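Long-range contacts in regulatory protein YycH-like domain-containing protein (Eubacterium rectale, PDB 5COZ), which is of unknown function but carries a YycH-like regulatory domain and is probably an exported lipoprotein: residues K63-N68 and D263-T268; M80-K85 and E178-V183. One frame throughout, in Å; residues are numbered along the deposited sequence. Where two conformers were deposited one is given.

Contact 1: residues K63-N68 and D263-T268; sequences KVKAIN and DWVETT
Lys63 meets both Val265 and Glu266 at a classic beta bulge between two antiparallel strands. The carbonyl O of Lys63 accepts from Val265 N at 2.8 Å and, more weakly, from Glu266 N at 3.3 Å, while Lys63 N donates to Glu266 O. Beyond the bulge the pairing is regular: Lys65 and Asp263 form a hydrogen-bonded pair, Lys65 N giving to Asp263 O and Asp263 N to Lys65 O. Between the bulge and this pair, Val64 and Trp264 form a non-hydrogen-bonded pair, where CG1 of Val64 approaches CE3 of the indole at 4.0 Å.

On the other face, the first carbons of Lys63 and Glu266 run alongside each other in one direction, with their CG atoms 4.0 Å apart. CG2 of Thr268 reaches Lys63 CG at 3.8 Å, its side chain crossing the lysine at about a right angle. The bend of the lysine chain at chi2 (-81°) turns CD aside after CG. NZ ends in salt bridges to Asp310 and Asp316 rather than at Glu266. Val265, at the bulge, brings CG2 to 3.6 Å from CG of Lys65.

The indole ring also packs edge-to-face with Tyr221 and touches Ile317. Strand 58-66 pairs with both strand 262-272 and strand 314-330 in the mixed sheet, Val64 bonding through its backbone to Tyr315.

Contact 2: residues M80-K85 and E178-V183; sequences MEKLAK and ELEINV
A Schellman motif ends helix 165-178, with Glu180 at positive phi (64°), and this turn packs against one side of helix 73-87. Leu179, at the turn, puts CD2 3.8 Å from CB of Lys82 and 4.1 Å from CD2 of Leu83, the two leucine side chains crossing at about a right angle.

Polar groups flank this apolar touch. Lys85 NZ forms a salt bridge with Glu178 OE2 at 3.0 Å, arriving on the syn side of the oxygen but 30° out of the carboxylate plane. CG of Lys85 stands anti to the backbone N (chi1 -177°), and the chain bends at chi4 to bring NZ to the acid. The second oxygen, OE1 of Glu178, accepts a hydrogen bond from a water 2.7 Å away, and the same water donates to Lys82 O, so both carboxylate oxygens of Glu178 are tied to helix 73-87. An alanine at Glu178 would probably leave Lys85 NZ without its acidic mate and the bridging water without one of its two acceptors.

Lys82 runs its CD and CE past the carbonyl O of Glu178, each 3.4 Å from it. Its NZ stays 4.3 Å from Glu180 OE1, too far for a salt bridge; a second water accepts from NZ and donates only weakly to that oxygen.

Underneath, Leu83 and Leu179 both rest on Leu256 of strand 252-258. Leu83 also reaches Ile118 of strand 116-120, so helix 73-87 and the turn after helix 165-178 share a seat on the antiparallel sheet.

Overall arrangement
The two contacts have centres about 20 Å apart, and their nearest atoms stay about 7 Å from each other, without touching. The chain links them closely: strand 58-66 of contact 1 is followed by helix 73-87 of contact 2, and both segments of contact 2 fall between those of contact 1 in sequence. Contact 1 belongs to the mixed sheet, whereas contact 2 lies where helix 73-87 and the turn after helix 165-178 pack on the antiparallel sheet. Leu261 lies near both, touched by Ile67 and by Ile181, just before strand 262-272. The sodium ion, bound by Gln208 and Asp210, has no ligand in either contact.

Contact 1: residues K63-N68 and D263-T268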
ATOM      1  N   LYS A  63     -15.771 -12.139   8.067  1.00  7.58           N
ATOM      2  CA  LYS A  63     -15.491 -11.356   9.266  1.00  6.73           C
ATOM      3  C   LYS A  63     -14.058 -11.604   9.626  1.00  9.45           C
ATOM      4  O   LYS A  63     -13.590 -12.755   9.537  1.00  9.41           O
ATOM      5  CB  LYS A  63     -16.376 -11.777  10.444  1.00  9.81           C
ATOM      6  CG  LYS A  63     -17.877 -11.689  10.226  1.00 19.35           C
ATOM      7  CD  LYS A  63     -18.398 -10.302  10.417  1.00 20.37           C
ATOM      8  CE  LYS A  63     -19.909 -10.328  10.505  1.00 20.54           C
ATOM      9  NZ  LYS A  63     -20.423  -8.940  10.446  1.00 18.31           N
ATOM     10  N   VAL A  64     -13.357 -10.554  10.054  1.00  7.88           N
ATOM     11  CA  VAL A  64     -11.974 -10.665  10.547  1.00  6.88           C
ATOM     12  C   VAL A  64     -11.879  -9.947  11.864  1.00  8.82           C
ATOM     13  O   VAL A  64     -12.700  -9.069  12.157  1.00 10.09           O
ATOM     14  CB  VAL A  64     -10.916 -10.062   9.562  1.00  9.17           C
ATOM     15  CG1 VAL A  64     -10.929 -10.762   8.202  1.00 10.07           C
ATOM     16  CG2 VAL A  64     -11.113  -8.553   9.399  1.00  8.55           C
ATOM     17  N   LYS A  65     -10.865 -10.284  12.646  1.00  8.15           N
ATOM     18  CA  LYS A  65     -10.575  -9.595  13.894  1.00  7.95           C
ATOM     19  C   LYS A  65      -9.264  -8.892  13.742  1.00  9.06           C
ATOM     20  O   LYS A  65      -8.332  -9.437  13.167  1.00  9.35           O
ATOM     21  CB  LYS A  65     -10.482 -10.610  15.057  1.00 10.07           C
ATOM     22  CG  LYS A  65     -11.818 -11.013  15.635  1.00 22.06           C
ATOM     23  CD  LYS A  65     -11.615 -11.778  16.949  1.00 28.37           C
ATOM     24  CE  LYS A  65     -12.925 -12.061  17.650  1.00 34.68           C
ATOM     25  NZ  LYS A  65     -13.646 -13.219  17.053  1.00 41.91           N
ATOM     26  N   ALA A  66      -9.155  -7.703  14.311  1.00  8.44           N
ATOM     27  CA  ALA A  66      -7.886  -7.011  14.325  1.00  9.05           C
ATOM     28  C   ALA A  66      -6.850  -7.814  15.100  1.00 11.20           C
ATOM     29  O   ALA A  66      -7.191  -8.412  16.134  1.00 12.93           O
ATOM     30  CB  ALA A  66      -8.068  -5.650  14.999  1.00 11.85           C
ATOM     31  N   ILE A  67      -5.608  -7.858  14.595  1.00  7.72           N
ATOM     32  CA  ILE A  67      -4.486  -8.448  15.318  1.00  8.72           C
ATOM     33  C   ILE A  67      -3.931  -7.316  16.166  1.00 13.75           C
ATOM     34  O   ILE A  67      -3.553  -6.262  15.636  1.00 16.08           O
ATOM     35  CB  ILE A  67      -3.439  -9.099  14.374  1.00 12.40           C
ATOM     36  CG1 ILE A  67      -4.073 -10.327  13.675  1.00 13.37           C
ATOM     37  CG2 ILE A  67      -2.168  -9.534  15.167  1.00 13.58           C
ATOM     38  CD1 ILE A  67      -3.306 -10.922  12.554  1.00 11.74           C
ATOM     39  N   ASN A  68      -3.945  -7.485  17.485  1.00  9.85           N
ATOM     40  CA  ASN A  68      -3.412  -6.457  18.367  1.00  9.53           C
ATOM     41  C   ASN A  68      -1.975  -6.850  18.699  1.00 11.33           C
ATOM     42  O   ASN A  68      -1.740  -7.876  19.364  1.00 11.78           O
ATOM     43  CB  ASN A  68      -4.274  -6.332  19.615  1.00 10.84           C
ATOM     44  CG  ASN A  68      -3.855  -5.174  20.480  1.00 16.69           C
ATOM     45  OD1 ASN A  68      -2.661  -4.982  20.752  1.00 12.90           O
ATOM     46  ND2 ASN A  68      -4.819  -4.380  20.922  1.00 17.35           N
ATOM     47  N   ASP A 263      -7.092 -11.168  11.340  1.00  7.96           N
ATOM     48  CA  ASP A 263      -7.209 -12.625  11.410  1.00  8.22           C
ATOM     49  C   ASP A 263      -8.606 -13.027  10.925  1.00  9.51           C
ATOM     50  O   ASP A 263      -9.605 -12.585  11.478  1.00  8.65           O
ATOM     51  CB  ASP A 263      -6.962 -13.134  12.851  1.00  9.57           C
ATOM     52  CG  ASP A 263      -6.818 -14.643  12.963  1.00 11.47           C
ATOM     53  OD1 ASP A 263      -6.196 -15.227  12.097  1.00 13.02           O
ATOM     54  OD2 ASP A 263      -7.378 -15.231  13.917  1.00 16.08           O
ATOM     55  N   TRP A 264      -8.664 -13.873   9.894  1.00  8.07           N
ATOM     56  CA  TRP A 264      -9.948 -14.341   9.349  1.00  8.13           C
ATOM     57  C   TRP A 264     -10.718 -15.162  10.391  1.00  8.75           C
ATOM     58  O   TRP A 264     -10.202 -16.175  10.904  1.00  8.58           O
ATOM     59  CB  TRP A 264      -9.689 -15.192   8.115  1.00  8.32           C
ATOM     60  CG  TRP A 264     -10.935 -15.592   7.375  1.00  8.41           C
ATOM     61  CD1 TRP A 264     -11.704 -16.703   7.601  1.00 11.13           C
ATOM     62  CD2 TRP A 264     -11.502 -14.933   6.244  1.00  7.16           C
ATOM     63  NE1 TRP A 264     -12.735 -16.760   6.687  1.00 10.07           N
ATOM     64  CE2 TRP A 264     -12.627 -15.691   5.834  1.00 10.51           C
ATOM     65  CE3 TRP A 264     -11.160 -13.782   5.514  1.00  7.46           C
ATOM     66  CZ2 TRP A 264     -13.409 -15.325   4.727  1.00  9.35           C
ATOM     67  CZ3 TRP A 264     -11.932 -13.429   4.405  1.00  8.34           C
ATOM     68  CH2 TRP A 264     -13.033 -14.201   4.023  1.00  9.11           C
ATOM     69  N   VAL A 265     -11.986 -14.800  10.638  1.00  6.79           N
ATOM     70  CA  VAL A 265     -12.773 -15.542  11.613  1.00  7.63           C
ATOM     71  C   VAL A 265     -13.758 -16.483  10.903  1.00 10.04           C
ATOM     72  O   VAL A 265     -13.882 -17.665  11.279  1.00 10.34           O
ATOM     73  CB  VAL A 265     -13.525 -14.551  12.547  1.00 10.93           C
ATOM     74  CG1 VAL A 265     -14.550 -15.260  13.462  1.00 10.63           C
ATOM     75  CG2 VAL A 265     -12.507 -13.769  13.382  1.00 10.73           C
ATOM     76  N   GLU A 266     -14.472 -15.963   9.885  1.00  9.04           N
ATOM     77  CA  GLU A 266     -15.478 -16.778   9.194  1.00  9.78           C
ATOM     78  C   GLU A 266     -15.874 -16.182   7.859  1.00 10.91           C
ATOM     79  O   GLU A 266     -15.769 -14.968   7.646  1.00  9.38           O
ATOM     80  CB  GLU A 266     -16.749 -16.957  10.060  1.00 12.11           C
ATOM     81  CG  GLU A 266     -17.475 -15.674  10.397  1.00 15.13           C
ATOM     82  CD  GLU A 266     -18.553 -15.850  11.450  1.00 33.48           C
ATOM     83  OE1 GLU A 266     -19.478 -16.662  11.232  1.00 37.04           O
ATOM     84  OE2 GLU A 266     -18.469 -15.170  12.496  1.00 33.64           O
ATOM     85  N   THR A 267     -16.400 -17.055   6.988  1.00  8.70           N
ATOM     86  CA  THR A 267     -16.974 -16.673   5.708  1.00  8.16           C
ATOM     87  C   THR A 267     -18.422 -16.313   5.956  1.00 11.36           C
ATOM     88  O   THR A 267     -19.138 -17.086   6.617  1.00 12.78           O
ATOM     89  CB  THR A 267     -16.865 -17.841   4.719  1.00 11.74           C
ATOM     90  OG1 THR A 267     -15.484 -18.164   4.555  1.00 11.14           O
ATOM     91  CG2 THR A 267     -17.474 -17.504   3.350  1.00 12.73           C
ATOM     92  N   THR A 268     -18.880 -15.201   5.382  1.00  9.65           N
ATOM     93  CA  THR A 268     -20.294 -14.793   5.551  1.00 11.10           C
ATOM     94  C   THR A 268     -21.082 -15.114   4.289  1.00 18.96           C
ATOM     95  O   THR A 268     -22.230 -15.546   4.373  1.00 21.63           O
ATOM     96  CB  THR A 268     -20.394 -13.303   5.899  1.00 11.80           C
ATOM     97  OG1 THR A 268     -19.667 -12.564   4.915  1.00 13.56           O
ATOM     98  CG2 THR A 268     -19.851 -12.993   7.286  1.00 15.03           C
TER

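Contact 2: residues M80-K85 and E178-V183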
HETATM    1  N   MSE A  80       9.028  -8.174  18.466  1.00  7.31           N
HETATM    2  CA  MSE A  80      10.196  -7.364  18.700  1.00  6.67           C
HETATM    3  C   MSE A  80      11.481  -8.124  18.284  1.00  9.84           C
HETATM    4  O   MSE A  80      12.348  -7.533  17.652  1.00 11.14           O
HETATM    5  CB  MSE A  80      10.274  -6.898  20.184  1.00  7.07           C
HETATM    6  CG  MSE A  80      11.572  -6.127  20.510  1.00  9.56           C
HETATM    7 SE   MSE A  80      13.085  -7.285  20.994  0.75 11.05          SE
HETATM    8  CE  MSE A  80      12.309  -8.037  22.667  1.00  9.93           C
ATOM      9  N   GLU A  81      11.617  -9.409  18.656  1.00  8.82           N
ATOM     10  CA  GLU A  81      12.854 -10.112  18.325  1.00  8.95           C
ATOM     11  C   GLU A  81      12.998 -10.300  16.828  1.00 12.65           C
ATOM     12  O   GLU A  81      14.115 -10.184  16.336  1.00 11.95           O
ATOM     13  CB  GLU A  81      12.928 -11.473  19.029  1.00 10.49           C
ATOM     14  CG  GLU A  81      13.030 -11.348  20.538  1.00 10.92           C
ATOM     15  CD  GLU A  81      13.602 -12.613  21.142  1.00 11.71           C
ATOM     16  OE1 GLU A  81      14.761 -12.969  20.813  1.00 14.75           O
ATOM     17  OE2 GLU A  81      12.879 -13.259  21.939  1.00 13.25           O
ATOM     18  N   LYS A  82      11.880 -10.552  16.118  1.00 11.66           N
ATOM     19  CA  LYS A  82      11.950 -10.702  14.658  1.00 12.10           C
ATOM     20  C   LYS A  82      12.353  -9.373  14.029  1.00 14.16           C
ATOM     21  O   LYS A  82      13.210  -9.356  13.146  1.00 13.61           O
ATOM     22  CB  LYS A  82      10.628 -11.186  14.099  1.00 12.57           C
ATOM     23  CG  LYS A  82      10.283 -12.600  14.539  1.00 14.57           C
ATOM     24  CD  LYS A  82       8.878 -12.936  14.076  1.00 18.91           C
ATOM     25  CE  LYS A  82       8.459 -14.348  14.392  1.00 35.41           C
ATOM     26  NZ  LYS A  82       8.111 -14.512  15.825  1.00 48.90           N
ATOM     27  N   LEU A  83      11.795  -8.247  14.525  1.00 11.01           N
ATOM     28  CA  LEU A  83      12.175  -6.932  14.006  1.00 11.09           C
ATOM     29  C   LEU A  83      13.619  -6.591  14.335  1.00 13.36           C
ATOM     30  O   LEU A  83      14.304  -5.990  13.502  1.00 13.72           O
ATOM     31  CB  LEU A  83      11.255  -5.846  14.552  1.00 10.45           C
ATOM     32  CG  LEU A  83       9.797  -5.959  14.104  1.00 12.00           C
ATOM     33  CD1 LEU A  83       8.933  -5.000  14.886  1.00 11.79           C
ATOM     34  CD2 LEU A  83       9.650  -5.701  12.592  1.00 13.35           C
ATOM     35  N   ALA A  84      14.098  -6.947  15.552  1.00 10.22           N
ATOM     36  CA  ALA A  84      15.477  -6.705  15.954  1.00 10.98           C
ATOM     37  C   ALA A  84      16.447  -7.502  15.069  1.00 15.73           C
ATOM     38  O   ALA A  84      17.496  -6.964  14.721  1.00 16.67           O
ATOM     39  CB  ALA A  84      15.672  -7.080  17.433  1.00 11.45           C
ATOM     40  N   LYS A  85      16.077  -8.745  14.676  1.00 13.80           N
ATOM     41  CA  LYS A  85      16.923  -9.554  13.774  1.00 14.49           C
ATOM     42  C   LYS A  85      17.046  -8.839  12.414  1.00 19.33           C
ATOM     43  O   LYS A  85      18.146  -8.664  11.878  1.00 19.61           O
ATOM     44  CB  LYS A  85      16.332 -10.965  13.601  1.00 16.03           C
ATOM     45  CG  LYS A  85      17.199 -11.897  12.742  1.00 27.98           C
ATOM     46  CD  LYS A  85      16.392 -13.067  12.204  1.00 39.39           C
ATOM     47  CE  LYS A  85      17.165 -13.947  11.242  1.00 48.03           C
ATOM     48  NZ  LYS A  85      17.344 -13.307   9.912  1.00 51.71           N
ATOM     49  N   GLU A 178       9.557 -14.684   7.586  1.00 13.66           N
ATOM     50  CA  GLU A 178       9.997 -14.715   8.998  1.00 15.09           C
ATOM     51  C   GLU A 178       8.994 -14.047   9.910  1.00 16.53           C
ATOM     52  O   GLU A 178       8.778 -14.494  11.036  1.00 16.89           O
ATOM     53  CB  GLU A 178      11.318 -13.959   9.183  1.00 17.65           C
ATOM     54  CG  GLU A 178      12.548 -14.545   8.533  1.00 32.37           C
ATOM     55  CD  GLU A 178      13.791 -13.667   8.597  1.00 51.66           C
ATOM     56  OE1 GLU A 178      13.674 -12.438   8.824  1.00 45.46           O
ATOM     57  OE2 GLU A 178      14.895 -14.222   8.411  1.00 40.91           O
ATOM     58  N   LEU A 179       8.371 -12.949   9.427  1.00 11.59           N
ATOM     59  CA  LEU A 179       7.404 -12.208  10.231  1.00 10.96           C
ATOM     60  C   LEU A 179       6.040 -12.889  10.276  1.00 12.75           C
ATOM     61  O   LEU A 179       5.138 -12.430  10.986  1.00 12.59           O
ATOM     62  CB  LEU A 179       7.249 -10.783   9.644  1.00 11.11           C
ATOM     63  CG  LEU A 179       8.398  -9.813   9.887  1.00 14.18           C
ATOM     64  CD1 LEU A 179       8.210  -8.553   9.034  1.00 13.46           C
ATOM     65  CD2 LEU A 179       8.539  -9.452  11.380  1.00 16.59           C
ATOM     66  N   GLU A 180       5.867 -13.957   9.456  1.00 10.92           N
ATOM     67  CA  GLU A 180       4.634 -14.731   9.368  1.00 11.47           C
ATOM     68  C   GLU A 180       3.503 -13.858   8.844  1.00 11.35           C
ATOM     69  O   GLU A 180       2.349 -13.980   9.262  1.00 12.66           O
ATOM     70  CB  GLU A 180       4.261 -15.417  10.707  1.00 13.92           C
ATOM     71  CG  GLU A 180       5.398 -16.258  11.268  1.00 17.54           C
ATOM     72  CD  GLU A 180       5.145 -16.833  12.648  1.00 33.16           C
ATOM     73  OE1 GLU A 180       4.749 -16.069  13.555  1.00 30.10           O
ATOM     74  OE2 GLU A 180       5.409 -18.040  12.836  1.00 32.05           O
ATOM     75  N   ILE A 181       3.843 -12.998   7.854  1.00  9.12           N
ATOM     76  CA  ILE A 181       2.851 -12.153   7.219  1.00  8.20           C
ATOM     77  C   ILE A 181       2.682 -12.632   5.793  1.00  9.94           C
ATOM     78  O   ILE A 181       3.606 -12.482   4.978  1.00 10.47           O
ATOM     79  CB  ILE A 181       3.239 -10.641   7.269  1.00 10.28           C
ATOM     80  CG1 ILE A 181       3.517 -10.157   8.714  1.00 10.76           C
ATOM     81  CG2 ILE A 181       2.129  -9.781   6.582  1.00  9.66           C
ATOM     82  CD1 ILE A 181       4.114  -8.737   8.783  1.00 12.83           C
ATOM     83  N   ASN A 182       1.518 -13.208   5.480  1.00  8.82           N
ATOM     84  CA  ASN A 182       1.220 -13.622   4.108  0.60  8.55           C
ATOM     85  C   ASN A 182       1.032 -12.378   3.264  1.00  8.42           C
ATOM     86  O   ASN A 182       0.290 -11.469   3.672  1.00  7.76           O
ATOM     87  CB  ASN A 182      -0.042 -14.481   4.052  0.60 12.51           C
ATOM     88  CG  ASN A 182       0.189 -15.937   4.382  0.60 33.87           C
ATOM     89  OD1 ASN A 182       1.315 -16.384   4.669  0.60 26.25           O
ATOM     90  ND2 ASN A 182      -0.879 -16.715   4.341  0.60 29.08           N
ATOM     91  N   VAL A 183       1.712 -12.322   2.122  1.00  6.65           N
ATOM     92  CA  VAL A 183       1.631 -11.167   1.243  1.00  6.18           C
ATOM     93  C   VAL A 183       1.408 -11.640  -0.194  1.00  8.36           C
ATOM     94  O   VAL A 183       1.756 -12.784  -0.528  1.00  9.28           O
ATOM     95  CB  VAL A 183       2.899 -10.253   1.328  1.00  7.89           C
ATOM     96  CG1 VAL A 183       3.058  -9.634   2.726  1.00  7.68           C
ATOM     97  CG2 VAL A 183       4.172 -11.000   0.908  1.00  8.52           C
TER
HETATM   98  O   HOH W   1      12.964 -11.727  11.368  1.00 31.70           O
HETATM   99  O   HOH W   2       6.020 -16.094  16.727  1.00 42.71           O